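Local coordinates for reticulocyte binding protein (Streptococcus agalactiae COH1, PDB 3FAW) that probably hydrolyses alpha-1,6-glucosidic branch points in pullulan, glycogen and related alpha-glucans, acting as a pullulanase of the streptococcal cell surface, at residues 507-511 with 559-565. Residues are numbered along the deposited sequence; the frame is centred on the assembly and turned at random. Where two conformers were deposited one is given.
With CA (calcium ion), chain E.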
# COMPACT_ATOMS: atom_id res chain seq x y z
N MET A 507 9.77 9.49 10.74
CA MET A 507 9.61 10.78 10.05
C MET A 507 10.53 11.88 10.59
O MET A 507 10.94 12.75 9.83
CB MET A 507 8.15 11.24 10.08
CG MET A 507 7.17 10.36 9.30
SD MET A 507 7.55 10.15 7.54
CE MET A 507 8.60 8.70 7.64
N LYS A 508 10.89 11.82 11.87
CA LYS A 508 11.81 12.80 12.45
C LYS A 508 13.29 12.62 12.04
O LYS A 508 14.10 13.49 12.35
CB LYS A 508 11.71 12.81 13.98
CG LYS A 508 12.32 11.60 14.67
CD LYS A 508 12.02 11.60 16.16
CE LYS A 508 12.53 10.33 16.83
NZ LYS A 508 14.00 10.13 16.66
N SER A 509 13.62 11.52 11.36
CA SER A 509 15.00 11.21 10.96
C SER A 509 15.15 10.97 9.46
O SER A 509 16.18 10.45 9.01
CB SER A 509 15.48 9.96 11.71
OG SER A 509 15.36 10.11 13.11
N THR A 510 14.14 11.35 8.68
CA THR A 510 14.19 11.21 7.22
C THR A 510 13.24 12.20 6.56
O THR A 510 12.21 12.55 7.13
CB THR A 510 13.83 9.76 6.77
OG1 THR A 510 14.03 9.61 5.35
CG2 THR A 510 12.38 9.44 7.09
N ASP A 511 13.60 12.67 5.37
CA ASP A 511 12.69 13.43 4.51
C ASP A 511 12.59 12.74 3.14
O ASP A 511 12.88 13.33 2.10
CB ASP A 511 13.17 14.88 4.32
CG ASP A 511 13.01 15.75 5.57
OD1 ASP A 511 12.31 15.35 6.53
OD2 ASP A 511 13.60 16.85 5.59
N GLU A 559 6.11 13.06 15.50
CA GLU A 559 6.86 14.27 15.15
C GLU A 559 7.15 14.34 13.66
O GLU A 559 7.92 13.53 13.13
CB GLU A 559 8.17 14.34 15.95
CG GLU A 559 8.99 15.62 15.74
CD GLU A 559 8.26 16.88 16.18
OE1 GLU A 559 7.40 16.81 17.08
OE2 GLU A 559 8.57 17.96 15.63
N ALA A 560 6.53 15.30 12.98
CA ALA A 560 6.85 15.61 11.59
C ALA A 560 7.67 16.89 11.53
O ALA A 560 7.14 17.98 11.75
CB ALA A 560 5.57 15.76 10.78
N ASP A 561 8.97 16.77 11.25
CA ASP A 561 9.84 17.96 11.18
C ASP A 561 9.79 18.66 9.81
O ASP A 561 10.45 19.69 9.62
CB ASP A 561 11.29 17.62 11.60
CG ASP A 561 12.05 16.80 10.57
OD1 ASP A 561 11.44 15.95 9.89
OD2 ASP A 561 13.27 17.01 10.44
N SER A 562 9.01 18.11 8.89
CA SER A 562 8.78 18.70 7.57
C SER A 562 7.35 18.37 7.11
O SER A 562 6.86 17.27 7.39
CB SER A 562 9.81 18.16 6.57
OG SER A 562 9.43 18.39 5.22
N PRO A 563 6.67 19.30 6.42
CA PRO A 563 5.29 19.05 6.00
C PRO A 563 5.13 17.87 5.04
O PRO A 563 4.09 17.21 5.04
CB PRO A 563 4.86 20.36 5.33
CG PRO A 563 6.13 21.05 4.98
CD PRO A 563 7.14 20.64 5.99
N GLY A 564 6.16 17.60 4.24
CA GLY A 564 6.18 16.46 3.33
C GLY A 564 6.17 15.09 3.99
O GLY A 564 5.91 14.07 3.33
N ASP A 565 6.45 15.04 5.30
CA ASP A 565 6.34 13.80 6.08
C ASP A 565 4.91 13.31 6.24
O ASP A 565 4.69 12.15 6.60
CB ASP A 565 6.89 14.00 7.50
CG ASP A 565 8.37 14.30 7.52
OD1 ASP A 565 9.08 13.99 6.55
OD2 ASP A 565 8.83 14.86 8.55
CA CA E . 11.18 14.33 8.29
O HOH W 1 8.58 10.98 13.69
O HOH W 2 13.88 16.29 13.69
O HOH W 3 13.49 14.38 8.99
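The carboxylates of Asp511 and Asp565 turn their oxygen edges to one calcium ion with their planes 46° apart, and Asp561 brings a third. Asp565 offers the metal both oxygens, OD2 at 2.4 Å from calcium and OD1 somewhat further off, whereas Asp511 and Asp561 each give OD1 alone. Over one face of the Asp565 carboxylate sits the backbone N of Ser562, which donates to OD2 at 3.3 Å from 57° out of plane; Met507 O lies on the other side, near OD2. OD1 takes a hydrogen bond from Arg265; with the two metal bonds this should leave the carboxylate little freedom to rotate.

Two backbone carbonyls of 507-511 join in: Met507 O lies 2.2 Å from calcium and Thr510 O 2.4 Å. Water 3 fills the seventh place, across the ion from Asp565. Met507 O lies 3.2 Å from Asp561 OD1, a closeness the shared cation probably pays for. Asp561 reaches the ion with CG tucked between its backbone N and carbonyl carbon (chi1 73°).

The side chains of Met507 and Asp565 run past each other in opposite senses, Met507 SD 3.9 Å from Asp565 CB. Water 1 links the segments too, donating to Glu559 O at 2.7 Å and weakly accepting from Lys508 N.

Segment 507-511 leads into strand 513-516. Segment 559-565, closing in a 3-10 turn, leads into the parallel neighbour 566-568, and Asp565 pairs through its backbone with Val515. Calcium therefore joins two TIM-barrel loops where these strands begin, opposite the barrel end that carries the active site in this family.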